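Local coordinates for breast cancer anti-estrogen resistance protein 1 (Mus musculus, PDB 5W93) that acts as a docking protein that coordinates tyrosine kinase signalling in cell adhesion and migration, and binds the paxillin LD1 peptide through this C-terminal domain, at residues D30-A35 with A47-V52; R91-T96 with D115-L120. The protein carries 2 engineered substitutions. All coordinates share one frame; numbering follows the deposited sequence.

Interaction 1: D30-A35 with A47-V52; sequences DAFFTA and AHSKFV
F32 and H48 carry this contact between two antiparallel helices, with axes 9.0 Å apart at an angle of 159°. The tight part is on the buried side, around the F32 ring. CB of H48 sits at the edge of the ring, near its plane, 4.0 Å from F32 CD1. The CA atoms of F32 and H48 are also the nearest pair across the two segments. V52 CG2 packs against F32 CB at 3.9 Å. S49 OG approaches F32 CE1 obliquely to the ring, but S49 is modelled in two positions and this approach, seen in one of them, is tentative. In that conformer the hydroxyl is hydrogen-bonded to T97 on helix 73-102.

The looser side is lined by alanines and the imidazole of H48, which is partly exposed. H48 CG stands beside its backbone N, anti to the carbonyl carbon (chi1 -77°), and the ring it carries meets both alanines. A31 CB is 3.7 Å from H48 ND1, and A35 CB is 4.1 Å from H48 CD2. A31 O lies over one face of the imidazole, offset toward the rim, and F51 CE2 lies over the opposite face. No hydrogen bond links the two segments, so packing alone joins them here.

S49 and K50 pack on the bound peptide, and K50 NZ is hydrogen-bonded to the peptide backbone. Both segments belong to the divergent helix-loop-helix motif, and the pair lies near its turn. Helix 107-135 covers the inner side: F32 touches M113, and V52 touches L120.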
ATOM      1  N   ASP A  30      -5.237  10.203   2.572  1.00 27.65           N
ATOM      2  CA  ASP A  30      -5.701  11.526   2.992  1.00 27.33           C
ATOM      3  C   ASP A  30      -6.857  11.434   3.979  1.00 25.37           C
ATOM      4  O   ASP A  30      -6.862  12.107   5.006  1.00 28.59           O
ATOM      5  CB  ASP A  30      -6.167  12.356   1.787  1.00 26.95           C
ATOM      6  CG  ASP A  30      -5.025  12.860   0.927  1.00 39.27           C
ATOM      7  OD1 ASP A  30      -3.855  12.786   1.359  1.00 37.59           O
ATOM      8  OD2 ASP A  30      -5.322  13.351  -0.193  1.00 42.79           O
ATOM      9  N   ALA A  31      -7.850  10.612   3.641  1.00 25.42           N
ATOM     10  CA  ALA A  31      -9.028  10.450   4.476  1.00 29.60           C
ATOM     11  C   ALA A  31      -8.620   9.852   5.820  1.00 28.51           C
ATOM     12  O   ALA A  31      -9.140  10.248   6.865  1.00 26.09           O
ATOM     13  CB  ALA A  31     -10.065   9.579   3.788  1.00 30.60           C
ATOM     14  N   PHE A  32      -7.684   8.902   5.785  1.00 26.77           N
ATOM     15  CA  PHE A  32      -7.177   8.293   7.007  1.00 23.55           C
ATOM     16  C   PHE A  32      -6.495   9.345   7.896  1.00 30.06           C
ATOM     17  O   PHE A  32      -6.778   9.421   9.089  1.00 29.07           O
ATOM     18  CB  PHE A  32      -6.203   7.145   6.699  1.00 21.17           C
ATOM     19  CG  PHE A  32      -5.489   6.621   7.924  1.00 23.65           C
ATOM     20  CD1 PHE A  32      -6.068   5.636   8.717  1.00 27.47           C
ATOM     21  CD2 PHE A  32      -4.249   7.119   8.282  1.00 25.80           C
ATOM     22  CE1 PHE A  32      -5.409   5.168   9.856  1.00 31.29           C
ATOM     23  CE2 PHE A  32      -3.598   6.655   9.414  1.00 30.22           C
ATOM     24  CZ  PHE A  32      -4.181   5.684  10.196  1.00 25.82           C
ATOM     25  N   PHE A  33      -5.609  10.156   7.320  1.00 27.99           N
ATOM     26  CA  PHE A  33      -4.903  11.172   8.103  1.00 29.30           C
ATOM     27  C   PHE A  33      -5.867  12.169   8.723  1.00 29.55           C
ATOM     28  O   PHE A  33      -5.675  12.587   9.862  1.00 29.57           O
ATOM     29  CB  PHE A  33      -3.873  11.922   7.254  1.00 27.47           C
ATOM     30  CG  PHE A  33      -2.667  11.103   6.888  1.00 33.00           C
ATOM     31  CD1 PHE A  33      -2.222  10.084   7.715  1.00 27.07           C
ATOM     32  CD2 PHE A  33      -1.970  11.364   5.714  1.00 34.52           C
ATOM     33  CE1 PHE A  33      -1.105   9.326   7.377  1.00 26.38           C
ATOM     34  CE2 PHE A  33      -0.851  10.625   5.379  1.00 35.96           C
ATOM     35  CZ  PHE A  33      -0.418   9.600   6.207  1.00 36.75           C
ATOM     36  N   THR A  34      -6.910  12.530   7.971  1.00 26.27           N
ATOM     37  CA  THR A  34      -7.924  13.476   8.444  1.00 28.16           C
ATOM     38  C   THR A  34      -8.714  12.915   9.631  1.00 27.20           C
ATOM     39  O   THR A  34      -9.005  13.636  10.596  1.00 30.32           O
ATOM     40  CB  THR A  34      -8.892  13.858   7.307  1.00 26.46           C
ATOM     41  OG1 THR A  34      -8.212  14.724   6.389  1.00 29.61           O
ATOM     42  CG2 THR A  34     -10.149  14.566   7.847  1.00 28.00           C
ATOM     43  N   ALA A  35      -9.052  11.633   9.552  1.00 24.62           N
ATOM     44  CA  ALA A  35      -9.694  10.918  10.651  1.00 30.60           C
ATOM     45  C   ALA A  35      -8.854  10.979  11.917  1.00 30.01           C
ATOM     46  O   ALA A  35      -9.381  11.206  13.005  1.00 29.49           O
ATOM     47  CB  ALA A  35      -9.954   9.471  10.269  1.00 30.99           C
ATOM     48  N   ALA A  47     -11.990   1.614  10.100  1.00 26.46           N
ATOM     49  CA  ALA A  47     -12.589   1.603   8.756  1.00 25.75           C
ATOM     50  C   ALA A  47     -11.654   2.239   7.727  1.00 27.74           C
ATOM     51  O   ALA A  47     -11.453   1.691   6.647  1.00 25.20           O
ATOM     52  CB  ALA A  47     -13.941   2.329   8.757  1.00 25.54           C
ATOM     53  N   HIS A  48     -11.083   3.394   8.057  1.00 26.89           N
ATOM     54  CA  HIS A  48     -10.193   4.082   7.123  1.00 27.60           C
ATOM     55  C   HIS A  48      -8.880   3.315   6.911  1.00 25.03           C
ATOM     56  O   HIS A  48      -8.304   3.360   5.831  1.00 23.63           O
ATOM     57  CB  HIS A  48      -9.937   5.523   7.584  1.00 24.23           C
ATOM     58  CG  HIS A  48     -11.089   6.431   7.306  1.00 29.17           C
ATOM     59  ND1 HIS A  48     -11.323   6.979   6.057  1.00 28.77           N
ATOM     60  CD2 HIS A  48     -12.124   6.829   8.086  1.00 29.46           C
ATOM     61  CE1 HIS A  48     -12.432   7.694   6.090  1.00 32.03           C
ATOM     62  NE2 HIS A  48     -12.942   7.615   7.310  1.00 33.79           N
ATOM     63  N   SER A  49      -8.420   2.604   7.934  1.00 21.84           N
ATOM     64  CA  SER A  49      -7.276   1.722   7.786  0.51 21.38           C
ATOM     65  C   SER A  49      -7.559   0.667   6.724  1.00 23.84           C
ATOM     66  O   SER A  49      -6.741   0.429   5.828  1.00 21.59           O
ATOM     67  CB  SER A  49      -6.932   1.052   9.125  0.51 22.83           C
ATOM     68  OG  SER A  49      -6.193   1.941   9.943  0.51 21.98           O
ATOM     69  N   LYS A  50      -8.716   0.024   6.832  1.00 19.00           N
ATOM     70  CA  LYS A  50      -9.088  -0.990   5.858  1.00 23.29           C
ATOM     71  C   LYS A  50      -9.144  -0.407   4.442  1.00 20.65           C
ATOM     72  O   LYS A  50      -8.774  -1.082   3.486  1.00 23.98           O
ATOM     73  CB  LYS A  50     -10.426  -1.628   6.228  1.00 21.58           C
ATOM     74  CG  LYS A  50     -10.332  -2.487   7.492  1.00 26.46           C
ATOM     75  CD  LYS A  50     -11.576  -3.337   7.666  1.00 33.60           C
ATOM     76  CE  LYS A  50     -12.694  -2.543   8.272  1.00 41.70           C
ATOM     77  NZ  LYS A  50     -13.473  -3.380   9.247  1.00 41.70           N
ATOM     78  N   PHE A  51      -9.599   0.836   4.302  1.00 22.68           N
ATOM     79  CA  PHE A  51      -9.665   1.469   2.972  1.00 22.13           C
ATOM     80  C   PHE A  51      -8.251   1.662   2.399  1.00 23.37           C
ATOM     81  O   PHE A  51      -8.003   1.471   1.193  1.00 20.08           O
ATOM     82  CB  PHE A  51     -10.373   2.838   3.028  1.00 24.87           C
ATOM     83  CG  PHE A  51     -11.779   2.805   3.584  1.00 29.80           C
ATOM     84  CD1 PHE A  51     -12.569   1.662   3.489  1.00 29.11           C
ATOM     85  CD2 PHE A  51     -12.318   3.939   4.185  1.00 23.67           C
ATOM     86  CE1 PHE A  51     -13.865   1.642   3.986  1.00 35.79           C
ATOM     87  CE2 PHE A  51     -13.627   3.919   4.693  1.00 26.58           C
ATOM     88  CZ  PHE A  51     -14.391   2.774   4.588  1.00 29.11           C
ATOM     89  N   VAL A  52      -7.324   2.052   3.273  1.00 22.03           N
ATOM     90  CA  VAL A  52      -5.926   2.226   2.867  1.00 20.41           C
ATOM     91  C   VAL A  52      -5.321   0.899   2.405  1.00 20.37           C
ATOM     92  O   VAL A  52      -4.656   0.825   1.374  1.00 19.88           O
ATOM     93  CB  VAL A  52      -5.074   2.805   4.017  1.00 21.03           C
ATOM     94  CG1 VAL A  52      -3.601   2.663   3.712  1.00 20.35           C
ATOM     95  CG2 VAL A  52      -5.432   4.277   4.240  1.00 24.01           C
TER

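Interaction 2: R91-T96 with D115-L120; sequences RGIVAT and DRVKEL
I93 and R116 meet where the last two helices of the four-helix bundle, the FAT-like fold of this C-terminal domain, run antiparallel. The local axes are 9.2 Å apart at 162°. I93 supplies the apolar contacts. Its CG1 passes R116 CB at 3.9 Å, and the two side chains slide past each other in opposite directions. CG1 also touches V117 CG2. Further out, I93 CD1 reaches L120 CD2 at 3.6 Å. V117 and L120 each cross the I93 side chain at about a right angle.

R116 covers the other, more exposed side of the contact. Its chain bends at chi2 (-63°), which turns CD back from an extended course. The guanidinium then lies beside T96, whose CG2 sits over the centre of one face, 3.7 Å above the plane. G92 meets the same group at its edge, with CA 3.6 Å from R116 NH1. With no side chain on G92, NH1 can come close to the backbone.

The next shell packs around them. I93 rests on I53 of helix 42-69. V117 packs on V29 and F33 of helix 5-37, and L120 packs on A56 of helix 42-69. On the outer side of helix 73-102, R91 NH1 forms a salt bridge to an acidic side chain of the bound peptide. T96 is fixed by its own helix. Its OG1 donates a 2.9 Å hydrogen bond to G92 O, and T96 N reaches that oxygen from the opposite face of the carbonyl plane.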
ATOM      1  N   ARG A  91       0.900  -5.422   6.561  1.00 21.79           N
ATOM      2  CA  ARG A  91       0.807  -6.160   7.829  1.00 26.00           C
ATOM      3  C   ARG A  91       1.099  -5.241   9.012  1.00 20.22           C
ATOM      4  O   ARG A  91       0.463  -5.352  10.065  1.00 24.62           O
ATOM      5  CB  ARG A  91       1.759  -7.363   7.849  1.00 31.37           C
ATOM      6  CG  ARG A  91       1.323  -8.495   6.940  1.00 32.19           C
ATOM      7  CD  ARG A  91       2.212  -9.724   7.096  1.00 39.40           C
ATOM      8  NE  ARG A  91       3.553  -9.517   6.561  1.00 47.78           N
ATOM      9  CZ  ARG A  91       3.930  -9.888   5.340  1.00 57.99           C
ATOM     10  NH1 ARG A  91       3.061 -10.482   4.535  1.00 61.63           N
ATOM     11  NH2 ARG A  91       5.173  -9.666   4.921  1.00 54.91           N
ATOM     12  N   GLY A  92       2.059  -4.341   8.833  1.00 20.96           N
ATOM     13  CA  GLY A  92       2.382  -3.342   9.832  1.00 21.59           C
ATOM     14  C   GLY A  92       1.198  -2.430  10.127  1.00 25.96           C
ATOM     15  O   GLY A  92       0.954  -2.056  11.283  1.00 27.10           O
ATOM     16  N   ILE A  93       0.464  -2.052   9.088  1.00 21.98           N
ATOM     17  CA  ILE A  93      -0.732  -1.242   9.270  1.00 22.26           C
ATOM     18  C   ILE A  93      -1.837  -2.033  10.000  1.00 21.30           C
ATOM     19  O   ILE A  93      -2.505  -1.481  10.879  1.00 22.28           O
ATOM     20  CB  ILE A  93      -1.241  -0.712   7.926  1.00 24.56           C
ATOM     21  CG1 ILE A  93      -0.208   0.275   7.361  1.00 25.19           C
ATOM     22  CG2 ILE A  93      -2.593  -0.025   8.088  1.00 20.13           C
ATOM     23  CD1 ILE A  93      -0.426   0.646   5.946  1.00 25.98           C
ATOM     24  N   VAL A  94      -2.023  -3.310   9.668  1.00 18.58           N
ATOM     25  CA  VAL A  94      -2.992  -4.123  10.415  1.00 22.57           C
ATOM     26  C   VAL A  94      -2.585  -4.195  11.913  1.00 27.90           C
ATOM     27  O   VAL A  94      -3.408  -3.969  12.793  1.00 23.72           O
ATOM     28  CB  VAL A  94      -3.117  -5.546   9.821  1.00 23.32           C
ATOM     29  CG1 VAL A  94      -3.963  -6.462  10.714  1.00 22.43           C
ATOM     30  CG2 VAL A  94      -3.709  -5.471   8.404  1.00 21.03           C
ATOM     31  N   ALA A  95      -1.307  -4.456  12.171  1.00 26.46           N
ATOM     32  CA  ALA A  95      -0.779  -4.559  13.538  1.00 31.97           C
ATOM     33  C   ALA A  95      -0.967  -3.271  14.340  1.00 25.84           C
ATOM     34  O   ALA A  95      -1.546  -3.286  15.432  1.00 24.63           O
ATOM     35  CB  ALA A  95       0.710  -4.946  13.515  1.00 27.50           C
ATOM     36  N   THR A  96      -0.479  -2.157  13.805  1.00 22.53           N
ATOM     37  CA  THR A  96      -0.567  -0.896  14.529  1.00 24.26           C
ATOM     38  C   THR A  96      -1.999  -0.379  14.677  1.00 25.83           C
ATOM     39  O   THR A  96      -2.319   0.285  15.671  1.00 24.18           O
ATOM     40  CB  THR A  96       0.294   0.194  13.875  1.00 27.50           C
ATOM     41  OG1 THR A  96      -0.108   0.394  12.505  1.00 23.51           O
ATOM     42  CG2 THR A  96       1.753  -0.198  13.921  1.00 27.84           C
ATOM     43  N   ASP A 115       2.467   6.596  11.311  1.00 32.48           N
ATOM     44  CA  ASP A 115       3.805   6.456  10.739  1.00 30.91           C
ATOM     45  C   ASP A 115       3.871   5.326   9.708  1.00 26.84           C
ATOM     46  O   ASP A 115       4.519   5.476   8.671  1.00 28.47           O
ATOM     47  CB  ASP A 115       4.851   6.195  11.834  1.00 34.61           C
ATOM     48  CG  ASP A 115       5.158   7.432  12.686  1.00 40.65           C
ATOM     49  OD1 ASP A 115       4.834   8.568  12.274  1.00 41.78           O
ATOM     50  OD2 ASP A 115       5.731   7.255  13.782  1.00 45.35           O
ATOM     51  N   ARG A 116       3.233   4.190   9.997  1.00 25.80           N
ATOM     52  CA  ARG A 116       3.230   3.082   9.036  1.00 24.25           C
ATOM     53  C   ARG A 116       2.488   3.493   7.788  1.00 23.29           C
ATOM     54  O   ARG A 116       2.900   3.148   6.692  1.00 27.30           O
ATOM     55  CB  ARG A 116       2.585   1.808   9.586  1.00 23.36           C
ATOM     56  CG  ARG A 116       3.230   1.256  10.832  1.00 35.90           C
ATOM     57  CD  ARG A 116       4.676   0.805  10.626  1.00 35.57           C
ATOM     58  NE  ARG A 116       5.254   0.558  11.945  1.00 53.07           N
ATOM     59  CZ  ARG A 116       5.236  -0.615  12.575  1.00 51.46           C
ATOM     60  NH1 ARG A 116       4.718  -1.693  11.995  1.00 49.39           N
ATOM     61  NH2 ARG A 116       5.766  -0.715  13.783  1.00 45.83           N
ATOM     62  N   VAL A 117       1.382   4.210   7.952  1.00 27.33           N
ATOM     63  CA  VAL A 117       0.614   4.653   6.787  1.00 24.96           C
ATOM     64  C   VAL A 117       1.410   5.672   5.978  1.00 23.43           C
ATOM     65  O   VAL A 117       1.425   5.599   4.748  1.00 29.01           O
ATOM     66  CB  VAL A 117      -0.751   5.226   7.193  1.00 24.96           C
ATOM     67  CG1 VAL A 117      -1.455   5.853   5.986  1.00 23.02           C
ATOM     68  CG2 VAL A 117      -1.620   4.109   7.826  1.00 23.21           C
ATOM     69  N   LYS A 118       2.100   6.596   6.654  1.00 25.28           N
ATOM     70  CA  LYS A 118       2.986   7.542   5.944  1.00 26.32           C
ATOM     71  C   LYS A 118       4.065   6.808   5.142  1.00 26.58           C
ATOM     72  O   LYS A 118       4.331   7.138   3.984  1.00 25.22           O
ATOM     73  CB  LYS A 118       3.685   8.506   6.913  1.00 35.32           C
ATOM     74  CG  LYS A 118       2.859   9.644   7.470  1.00 49.62           C
ATOM     75  CD  LYS A 118       3.784  10.614   8.234  1.00 58.94           C
ATOM     76  CE  LYS A 118       3.019  11.514   9.203  1.00 67.48           C
ATOM     77  NZ  LYS A 118       3.861  11.883  10.392  1.00 72.54           N
ATOM     78  N   GLU A 119       4.691   5.824   5.772  1.00 25.18           N
ATOM     79  CA  GLU A 119       5.725   5.029   5.116  1.00 28.22           C
ATOM     80  C   GLU A 119       5.172   4.285   3.907  1.00 25.18           C
ATOM     81  O   GLU A 119       5.839   4.175   2.874  1.00 25.13           O
ATOM     82  CB  GLU A 119       6.342   4.032   6.098  1.00 29.12           C
ATOM     83  CG  GLU A 119       7.419   3.165   5.457  1.00 28.16           C
ATOM     84  CD  GLU A 119       8.151   2.288   6.461  1.00 37.27           C
ATOM     85  OE1 GLU A 119       7.697   2.201   7.630  1.00 36.70           O
ATOM     86  OE2 GLU A 119       9.168   1.673   6.069  1.00 32.87           O
ATOM     87  N   LEU A 120       3.945   3.785   4.036  1.00 23.93           N
ATOM     88  CA  LEU A 120       3.258   3.169   2.897  1.00 26.42           C
ATOM     89  C   LEU A 120       3.056   4.155   1.756  1.00 24.33           C
ATOM     90  O   LEU A 120       3.355   3.834   0.602  1.00 26.22           O
ATOM     91  CB  LEU A 120       1.906   2.583   3.322  1.00 24.57           C
ATOM     92  CG  LEU A 120       1.113   1.947   2.165  1.00 25.99           C
ATOM     93  CD1 LEU A 120       1.733   0.629   1.718  1.00 22.54           C
ATOM     94  CD2 LEU A 120      -0.355   1.748   2.545  1.00 26.90           C
TER

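In the fold
The two contacts come in series along the chain. Interaction 1 pairs helix 5-37 with helix 42-69, and interaction 2 pairs helix 73-102 with helix 107-135. Their centres are about 11 Å apart, and both belong to the C-terminal domain of this Cas-family protein. They touch directly. In the buried part F32 CE2 packs on V117 CG2 at 3.6 Å. Toward the outside F33 CZ packs on K118 CG at 3.5 Å. Helix 107-135, of the second hairpin, packs against both helices of the first. The paxillin peptide touches helix 42-69 at interaction 1 and helix 73-102 at interaction 2, so both hairpins contribute to its binding surface.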